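Local coordinates for protein CT_858 (Chlamydia trachomatis, PDB 3DOR), which probably cleaves proteins as a serine-type endopeptidase, and is known as the secreted chlamydial protease CPAF, at residues E319-I324 with L353-D358; V326-T331 with V451-P456; S54-Q59 with V191-T196. All blocks are in the same frame, centred on the assembly; numbering follows the deposited sequence.

Interaction 1: residues E319-I324 with L353-D358; sequences EFAKII and LSMLTD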
loop_
_atom_site.group_PDB
_atom_site.type_symbol
_atom_site.label_atom_id
_atom_site.label_comp_id
_atom_site.label_asym_id
_atom_site.label_seq_id
_atom_site.Cartn_x
_atom_site.Cartn_y
_atom_site.Cartn_z
ATOM N N GLU B 319 -7.786 5.264 27.151
ATOM C CA GLU B 319 -9.026 4.956 27.842
ATOM C C GLU B 319 -8.854 3.633 28.593
ATOM O O GLU B 319 -9.318 3.487 29.727
ATOM C CB GLU B 319 -10.197 4.827 26.867
ATOM C CG GLU B 319 -11.496 4.469 27.600
ATOM C CD GLU B 319 -12.639 4.145 26.668
ATOM O OE1 GLU B 319 -12.879 4.941 25.735
ATOM O OE2 GLU B 319 -13.308 3.101 26.870
ATOM N N PHE B 320 -8.186 2.675 27.950
ATOM C CA PHE B 320 -7.943 1.362 28.549
ATOM C C PHE B 320 -7.193 1.583 29.863
ATOM O O PHE B 320 -7.531 0.993 30.897
ATOM C CB PHE B 320 -7.102 0.501 27.597
ATOM C CG PHE B 320 -6.927 -0.932 28.045
ATOM C CD1 PHE B 320 -7.807 -1.918 27.618
ATOM C CD2 PHE B 320 -5.872 -1.296 28.868
ATOM C CE1 PHE B 320 -7.636 -3.254 28.004
ATOM C CE2 PHE B 320 -5.695 -2.633 29.259
ATOM C CZ PHE B 320 -6.581 -3.608 28.822
ATOM N N ALA B 321 -6.179 2.441 29.814
ATOM C CA ALA B 321 -5.388 2.752 30.998
ATOM C C ALA B 321 -6.294 3.328 32.088
ATOM O O ALA B 321 -6.162 2.975 33.253
ATOM C CB ALA B 321 -4.271 3.750 30.650
ATOM N N LYS B 322 -7.216 4.211 31.712
ATOM C CA LYS B 322 -8.133 4.807 32.690
ATOM C C LYS B 322 -8.985 3.731 33.383
ATOM O O LYS B 322 -9.192 3.757 34.599
ATOM C CB LYS B 322 -9.089 5.793 32.009
ATOM C CG LYS B 322 -8.451 6.977 31.302
ATOM C CD LYS B 322 -8.153 8.104 32.267
ATOM C CE LYS B 322 -7.713 9.363 31.523
ATOM N NZ LYS B 322 -8.788 9.865 30.631
ATOM N N ILE B 323 -9.498 2.798 32.594
ATOM C CA ILE B 323 -10.333 1.733 33.133
ATOM C C ILE B 323 -9.555 0.844 34.098
ATOM O O ILE B 323 -10.042 0.520 35.184
ATOM C CB ILE B 323 -10.931 0.883 31.990
ATOM C CG1 ILE B 323 -11.785 1.777 31.086
ATOM C CG2 ILE B 323 -11.775 -0.242 32.561
ATOM C CD1 ILE B 323 -12.073 1.188 29.697
ATOM N N ILE B 324 -8.346 0.453 33.718
ATOM C CA ILE B 324 -7.548 -0.390 34.591
ATOM C C ILE B 324 -7.238 0.305 35.919
ATOM O O ILE B 324 -7.262 -0.330 36.977
ATOM C CB ILE B 324 -6.236 -0.822 33.916
ATOM C CG1 ILE B 324 -6.545 -1.575 32.618
ATOM C CG2 ILE B 324 -5.456 -1.736 34.854
ATOM C CD1 ILE B 324 -7.469 -2.781 32.808
ATOM N N LEU B 353 -1.211 -5.702 27.378
ATOM C CA LEU B 353 -0.608 -6.665 28.294
ATOM C C LEU B 353 0.246 -5.944 29.349
ATOM O O LEU B 353 0.254 -6.330 30.522
ATOM C CB LEU B 353 0.264 -7.664 27.521
ATOM C CG LEU B 353 -0.505 -8.730 26.718
ATOM C CD1 LEU B 353 0.402 -9.372 25.697
ATOM C CD2 LEU B 353 -1.064 -9.787 27.664
ATOM N N SER B 354 0.956 -4.896 28.932
ATOM C CA SER B 354 1.817 -4.153 29.853
ATOM C C SER B 354 1.038 -3.537 31.018
ATOM O O SER B 354 1.606 -3.265 32.070
ATOM C CB SER B 354 2.599 -3.052 29.112
ATOM O OG SER B 354 1.804 -1.901 28.915
ATOM N N MET B 355 -0.263 -3.341 30.851
ATOM C CA MET B 355 -1.050 -2.758 31.923
ATOM C C MET B 355 -1.767 -3.797 32.780
ATOM O O MET B 355 -2.471 -3.451 33.739
ATOM C CB MET B 355 -2.052 -1.763 31.343
ATOM C CG MET B 355 -1.378 -0.561 30.678
ATOM S SD MET B 355 -2.552 0.653 30.034
ATOM C CE MET B 355 -2.491 0.331 28.317
ATOM N N LEU B 356 -1.568 -5.071 32.454
ATOM C CA LEU B 356 -2.222 -6.136 33.201
ATOM C C LEU B 356 -1.255 -6.974 34.014
ATOM O O LEU B 356 -1.554 -8.119 34.355
ATOM C CB LEU B 356 -2.983 -7.036 32.246
ATOM C CG LEU B 356 -4.078 -6.334 31.444
ATOM C CD1 LEU B 356 -4.573 -7.268 30.345
ATOM C CD2 LEU B 356 -5.205 -5.925 32.376
ATOM N N THR B 357 -0.091 -6.411 34.317
ATOM C CA THR B 357 0.905 -7.135 35.094
ATOM C C THR B 357 1.843 -6.191 35.832
ATOM O O THR B 357 2.002 -5.035 35.439
ATOM C CB THR B 357 1.754 -8.044 34.194
ATOM O OG1 THR B 357 2.691 -8.766 35.002
ATOM C CG2 THR B 357 2.516 -7.214 33.159
ATOM N N ASP B 358 2.450 -6.689 36.908
ATOM C CA ASP B 358 3.406 -5.909 37.689
ATOM C C ASP B 358 4.785 -6.566 37.581
ATOM O O ASP B 358 5.752 -6.127 38.206
ATOM C CB ASP B 358 2.964 -5.809 39.159
ATOM C CG ASP B 358 2.865 -7.165 39.850
ATOM O OD1 ASP B 358 2.920 -8.206 39.163
ATOM O OD2 ASP B 358 2.714 -7.188 41.088
#
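Met355, in the turn that follows helix 346-354, reaches across to helix 316-330 with an almost straight side chain that bends only near its tip. Its CB already points toward the helix, and CG, anti to the carbonyl carbon, carries the chain on; CG packs on the way against Val451 of the loop before strand 457-461. The next bond is fully extended (chi2 -178°) and carries SD to the helix surface, 3.6 Å from Ala321 CB and nearly as close to Ala321 CA. At the last torsion the chain turns (chi3 -104°), so that CE leaves Ala321 and arrives 3.8 Å from Phe320 CD2, obliquely to the ring. The sulfur itself stands at the ring edge, SD being 5.4 Å from the centroid of Phe320 and 83° off the ring normal, a Met-aromatic contact made side-on. Helix 316-330 is the crossover of a beta-alpha-beta unit joining the parallel neighbours 290-297 and 333-337 in the sheet of the S41 peptidase region, and Phe320, Ala321 and Ile324 are the residues with which it meets the 353-358 segment. Leu356, whose amide bonds back to Leu353 O, meets the helix at Ile324 and at the tip of the Phe320 ring. Its two methyls divide the task: CD2 lies 3.9 Å from Ile324 CD1, the two side chains crossing at about a right angle, while CD1 approaches Phe320 CZ at 4.4 Å, near the plane of the ring. Phe472 of helix 468-478 also packs against Leu356. The other branch of Ile324 is used as well, CG2 resting 3.6 Å from Met355 O, a carbonyl that probably also accepts from the backbone N of Tyr453.

Interaction 2: residues V326-T331 with V451-P456; sequences VFSSNT and VQYSKP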
loop_
_atom_site.group_PDB
_atom_site.type_symbol
_atom_site.label_atom_id
_atom_site.label_comp_id
_atom_site.label_asym_id
_atom_site.label_seq_id
_atom_site.Cartn_x
_atom_site.Cartn_y
_atom_site.Cartn_z
ATOM N N VAL B 326 -9.105 2.375 37.432
ATOM C CA VAL B 326 -10.331 2.263 38.214
ATOM C C VAL B 326 -10.442 0.852 38.798
ATOM O O VAL B 326 -10.800 0.683 39.961
ATOM C CB VAL B 326 -11.576 2.543 37.351
ATOM C CG1 VAL B 326 -12.850 2.095 38.098
ATOM C CG2 VAL B 326 -11.652 4.037 37.029
ATOM N N PHE B 327 -10.134 -0.161 37.992
ATOM C CA PHE B 327 -10.221 -1.552 38.456
ATOM C C PHE B 327 -9.228 -1.834 39.580
ATOM O O PHE B 327 -9.549 -2.534 40.535
ATOM C CB PHE B 327 -9.951 -2.544 37.304
ATOM C CG PHE B 327 -11.083 -2.674 36.309
ATOM C CD1 PHE B 327 -10.832 -3.107 35.012
ATOM C CD2 PHE B 327 -12.394 -2.427 36.676
ATOM C CE1 PHE B 327 -11.879 -3.295 34.101
ATOM C CE2 PHE B 327 -13.439 -2.612 35.774
ATOM C CZ PHE B 327 -13.183 -3.045 34.490
ATOM N N SER B 328 -8.016 -1.301 39.464
ATOM C CA SER B 328 -6.993 -1.533 40.483
ATOM C C SER B 328 -7.387 -1.059 41.876
ATOM O O SER B 328 -6.933 -1.612 42.870
ATOM C CB SER B 328 -5.673 -0.860 40.092
ATOM O OG SER B 328 -5.123 -1.453 38.937
ATOM N N SER B 329 -8.240 -0.046 41.954
ATOM C CA SER B 329 -8.639 0.482 43.252
ATOM C C SER B 329 -10.068 0.168 43.679
ATOM O O SER B 329 -10.481 0.528 44.777
ATOM C CB SER B 329 -8.453 2.005 43.263
ATOM O OG SER B 329 -7.089 2.350 43.126
ATOM N N ASN B 330 -10.832 -0.507 42.836
ATOM C CA ASN B 330 -12.221 -0.770 43.183
ATOM C C ASN B 330 -12.663 -2.174 42.859
ATOM O O ASN B 330 -13.857 -2.427 42.696
ATOM C CB ASN B 330 -13.103 0.209 42.427
ATOM C CG ASN B 330 -12.821 1.635 42.807
ATOM O OD1 ASN B 330 -13.350 2.134 43.800
ATOM N ND2 ASN B 330 -11.961 2.299 42.036
ATOM N N THR B 331 -11.711 -3.095 42.825
ATOM C CA THR B 331 -12.038 -4.443 42.431
ATOM C C THR B 331 -11.116 -5.478 43.105
ATOM O O THR B 331 -10.031 -5.133 43.581
ATOM C CB THR B 331 -11.939 -4.452 40.881
ATOM O OG1 THR B 331 -13.180 -4.867 40.310
ATOM C CG2 THR B 331 -10.800 -5.272 40.419
ATOM N N VAL B 451 0.215 2.277 35.091
ATOM C CA VAL B 451 -0.907 1.409 35.416
ATOM C C VAL B 451 -0.570 -0.062 35.243
ATOM O O VAL B 451 -0.167 -0.509 34.164
ATOM C CB VAL B 451 -2.187 1.803 34.599
ATOM C CG1 VAL B 451 -1.980 3.156 33.934
ATOM C CG2 VAL B 451 -2.542 0.746 33.585
ATOM N N GLN B 452 -0.730 -0.802 36.337
ATOM C CA GLN B 452 -0.437 -2.229 36.383
ATOM C C GLN B 452 -1.495 -2.985 37.188
ATOM O O GLN B 452 -1.496 -2.914 38.414
ATOM C CB GLN B 452 0.921 -2.474 37.066
ATOM C CG GLN B 452 2.134 -1.782 36.448
ATOM C CD GLN B 452 3.353 -1.853 37.362
ATOM O OE1 GLN B 452 3.382 -2.644 38.304
ATOM N NE2 GLN B 452 4.368 -1.038 37.080
ATOM N N TYR B 453 -2.392 -3.711 36.535
ATOM C CA TYR B 453 -3.367 -4.470 37.307
ATOM C C TYR B 453 -2.609 -5.689 37.843
ATOM O O TYR B 453 -2.006 -6.438 37.069
ATOM C CB TYR B 453 -4.528 -4.914 36.430
ATOM C CG TYR B 453 -5.696 -5.455 37.228
ATOM C CD1 TYR B 453 -6.480 -4.609 38.012
ATOM C CD2 TYR B 453 -6.018 -6.813 37.204
ATOM C CE1 TYR B 453 -7.552 -5.098 38.751
ATOM C CE2 TYR B 453 -7.089 -7.310 37.940
ATOM C CZ TYR B 453 -7.849 -6.446 38.708
ATOM O OH TYR B 453 -8.913 -6.924 39.429
ATOM N N SER B 454 -2.632 -5.893 39.157
ATOM C CA SER B 454 -1.901 -7.008 39.751
ATOM C C SER B 454 -2.768 -8.010 40.488
ATOM O O SER B 454 -2.251 -8.868 41.185
ATOM C CB SER B 454 -0.820 -6.482 40.709
ATOM O OG SER B 454 -1.395 -5.685 41.741
ATOM N N LYS B 455 -4.083 -7.900 40.352
ATOM C CA LYS B 455 -4.969 -8.836 41.021
ATOM C C LYS B 455 -5.317 -9.988 40.083
ATOM O O LYS B 455 -4.941 -9.969 38.923
ATOM C CB LYS B 455 -6.219 -8.099 41.500
ATOM C CG LYS B 455 -5.844 -7.012 42.481
ATOM C CD LYS B 455 -7.003 -6.190 42.957
ATOM C CE LYS B 455 -6.474 -4.972 43.723
ATOM N NZ LYS B 455 -7.533 -4.304 44.503
ATOM N N PRO B 456 -6.026 -11.010 40.579
ATOM C CA PRO B 456 -6.357 -12.117 39.678
ATOM C C PRO B 456 -7.168 -11.744 38.443
ATOM O O PRO B 456 -7.995 -10.835 38.462
ATOM C CB PRO B 456 -7.051 -13.137 40.595
ATOM C CG PRO B 456 -7.406 -12.357 41.835
ATOM C CD PRO B 456 -6.312 -11.355 41.982
HETATM O O HOH W 1 -3.980 -4.020 40.783
HETATM O O HOH W 2 -2.442 -0.158 38.733
#
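The final turn of helix 316-330, the crossover helix leading into strand 333-337, is met here by the irregular loop that runs into the neighbouring parallel strand 457-461. Tyr453 and Lys455 carry the loop's side of the contact. With CG anti to its backbone N, Tyr453 lays one edge of its ring against the helix: CE1 is 3.8 Å from Phe327 CB, and CD1 is 3.6 Å from Ser328 OG, which sits near the ring plane. Over one face of the same ring, toward its rim, lies the backbone N of Lys455. Ser328 OG has its own bond to Ile324 O one turn back, and it also reaches the loop through solvent. Water 2 joins it at 3.0 Å from Ser328 OG and accepts from Gln452 N at 3.0 Å; water 1 accepts from Ser454 N at 2.8 Å but holds Ser328 OG only weakly. Lys455 points its side chain at the helix and, extended beyond CG, brings NZ between two carbonyl oxygens. NZ meets Thr331 O at 2.8 Å almost along the C=O axis (177°), whereas its longer bond to Ser328 O, at 3.2 Å, comes from above that carbonyl plane, 43° out of it. Asn330 turns the other way, giving ND2 to a lone pair of Val326 O. A single ammonium group thus serves two carbonyls at the C-terminal end of a helix, where the helix dipole is negative; this setting would be expected to favour the charged form of Lys455.

Interaction 3: residues S54-Q59 with V191-T196; sequences STSFCQ and VGDLAT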
loop_
_atom_site.group_PDB
_atom_site.type_symbol
_atom_site.label_atom_id
_atom_site.label_comp_id
_atom_site.label_asym_id
_atom_site.label_seq_id
_atom_site.Cartn_x
_atom_site.Cartn_y
_atom_site.Cartn_z
ATOM N N SER B 54 -15.401 -19.725 -16.771
ATOM C CA SER B 54 -15.749 -18.338 -16.499
ATOM C C SER B 54 -14.727 -17.798 -15.504
ATOM O O SER B 54 -13.956 -18.558 -14.916
ATOM C CB SER B 54 -17.147 -18.241 -15.884
ATOM O OG SER B 54 -17.182 -18.837 -14.600
ATOM N N THR B 55 -14.714 -16.487 -15.325
ATOM C CA THR B 55 -13.790 -15.873 -14.383
ATOM C C THR B 55 -14.135 -16.312 -12.957
ATOM O O THR B 55 -13.253 -16.705 -12.194
ATOM C CB THR B 55 -13.845 -14.335 -14.487
ATOM O OG1 THR B 55 -13.314 -13.934 -15.758
ATOM C CG2 THR B 55 -13.030 -13.678 -13.364
ATOM N N SER B 56 -15.418 -16.265 -12.609
ATOM C CA SER B 56 -15.837 -16.653 -11.272
ATOM C C SER B 56 -15.440 -18.093 -10.975
ATOM O O SER B 56 -15.120 -18.433 -9.832
ATOM C CB SER B 56 -17.349 -16.453 -11.097
ATOM O OG SER B 56 -18.076 -17.020 -12.160
ATOM N N PHE B 57 -15.436 -18.935 -12.005
ATOM C CA PHE B 57 -15.045 -20.328 -11.825
ATOM C C PHE B 57 -13.574 -20.395 -11.437
ATOM O O PHE B 57 -13.198 -21.095 -10.496
ATOM C CB PHE B 57 -15.246 -21.132 -13.109
ATOM C CG PHE B 57 -14.725 -22.535 -13.018
ATOM C CD1 PHE B 57 -15.474 -23.532 -12.406
ATOM C CD2 PHE B 57 -13.450 -22.850 -13.487
ATOM C CE1 PHE B 57 -14.961 -24.825 -12.256
ATOM C CE2 PHE B 57 -12.929 -24.133 -13.341
ATOM C CZ PHE B 57 -13.686 -25.123 -12.724
ATOM N N CYS B 58 -12.743 -19.677 -12.184
ATOM C CA CYS B 58 -11.312 -19.648 -11.918
ATOM C C CYS B 58 -11.018 -19.005 -10.562
ATOM O O CYS B 58 -10.060 -19.374 -9.888
ATOM C CB CYS B 58 -10.586 -18.881 -13.030
ATOM S SG CYS B 58 -10.663 -19.679 -14.655
ATOM N N GLN B 59 -11.842 -18.041 -10.167
ATOM C CA GLN B 59 -11.644 -17.380 -8.882
ATOM C C GLN B 59 -11.867 -18.410 -7.773
ATOM O O GLN B 59 -11.114 -18.465 -6.797
ATOM C CB GLN B 59 -12.614 -16.204 -8.735
ATOM C CG GLN B 59 -12.443 -15.149 -9.814
ATOM C CD GLN B 59 -13.310 -13.926 -9.589
ATOM O OE1 GLN B 59 -14.454 -14.035 -9.152
ATOM N NE2 GLN B 59 -12.771 -12.753 -9.908
ATOM N N VAL B 191 -19.247 -6.709 -12.101
ATOM C CA VAL B 191 -17.994 -6.787 -12.837
ATOM C C VAL B 191 -18.143 -7.901 -13.854
ATOM O O VAL B 191 -18.068 -9.079 -13.505
ATOM C CB VAL B 191 -16.804 -7.093 -11.886
ATOM C CG1 VAL B 191 -15.555 -7.454 -12.692
ATOM C CG2 VAL B 191 -16.531 -5.882 -10.999
ATOM N N GLY B 192 -18.366 -7.514 -15.111
ATOM C CA GLY B 192 -18.552 -8.475 -16.182
ATOM C C GLY B 192 -17.497 -9.554 -16.265
ATOM O O GLY B 192 -16.300 -9.265 -16.317
ATOM N N ASP B 193 -17.946 -10.805 -16.288
ATOM C CA ASP B 193 -17.037 -11.942 -16.368
ATOM C C ASP B 193 -16.206 -11.807 -17.641
ATOM O O ASP B 193 -16.733 -11.528 -18.717
ATOM C CB ASP B 193 -17.833 -13.254 -16.374
ATOM C CG ASP B 193 -16.967 -14.472 -16.089
ATOM O OD1 ASP B 193 -16.162 -14.852 -16.963
ATOM O OD2 ASP B 193 -17.086 -15.047 -14.981
ATOM N N LEU B 194 -14.901 -11.995 -17.508
ATOM C CA LEU B 194 -13.992 -11.870 -18.637
ATOM C C LEU B 194 -14.244 -12.932 -19.708
ATOM O O LEU B 194 -14.026 -12.682 -20.892
ATOM C CB LEU B 194 -12.547 -11.952 -18.143
ATOM C CG LEU B 194 -11.473 -11.458 -19.104
ATOM C CD1 LEU B 194 -11.778 -10.025 -19.495
ATOM C CD2 LEU B 194 -10.104 -11.561 -18.447
ATOM N N ALA B 195 -14.699 -14.111 -19.286
ATOM C CA ALA B 195 -14.977 -15.208 -20.213
ATOM C C ALA B 195 -16.013 -14.801 -21.249
ATOM O O ALA B 195 -15.941 -15.215 -22.401
ATOM C CB ALA B 195 -15.469 -16.432 -19.447
ATOM N N THR B 196 -16.973 -13.987 -20.824
ATOM C CA THR B 196 -18.042 -13.517 -21.694
ATOM C C THR B 196 -17.534 -12.454 -22.656
ATOM O O THR B 196 -17.938 -12.400 -23.814
ATOM C CB THR B 196 -19.186 -12.906 -20.870
ATOM O OG1 THR B 196 -19.675 -13.879 -19.938
ATOM C CG2 THR B 196 -20.317 -12.455 -21.778
#
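Ser54 stands at the N-cap of helix 55-67, and its OG, held in the crowded position between backbone N and carbonyl carbon, accepts from Phe57 N at 3.1 Å. Its CA is also the seat for Ala195, whose CB comes within 3.5 Å of Ser54 CA. At Thr55 the segments grip each other in both directions. The amide is aimed at the carboxylate of Asp193, Thr55 N giving a short, straight bond of 2.7 Å to the syn lone pair of OD1 (168°) and only a weak, bent one to OD2. In return, Thr55 OG1, placed beside its own backbone N, accepts from Leu194 N at 3.1 Å. Ser56 follows with its amide: N reaches Asp193 OD2 at 3.1 Å, arriving 26° out of the carboxylate plane. Asp193 can offer itself this way because CG lies anti to its backbone N, and it does so while serving as the N-cap of helix 194-197, its OD1 taking Ala195 N at 2.8 Å on the anti lone pair. Leu194 and Gly192 carry the contact to the dimer interface, where Trp426 of the second subunit packs on Leu194 and bonds through NE1 to Gly192 O. One carboxylate therefore collects amides from the first turns of two helices, with two well-formed bonds on OD1 and one on OD2. At the N-terminal ends of helix 55-67 and the one-turn helix 194-197, and gripped by several N-H groups, Asp193 would be expected to stay ionised, probably with a lowered pKa.

From the N terminus, interaction 3 comes first: it closes a loop of 131 residues that holds the antiparallel strands of the PDZ domain, bringing the start of helix 55-67 to the short helix 194-197 near the second subunit. Later come interactions 1 and 2, whose segments alternate and so cross. Interaction 1 closes a short loop of 28 residues containing strand 333-337 and most of helix 346-354, interaction 2 one of 119. Both use helix 316-330, tying it to the end of helix 346-354 with its following turn and to the loop before strand 457-461; those two segments also touch, as Asp358 does Gln452. Interaction 3 lies about 50 Å from interaction 1, centre to centre.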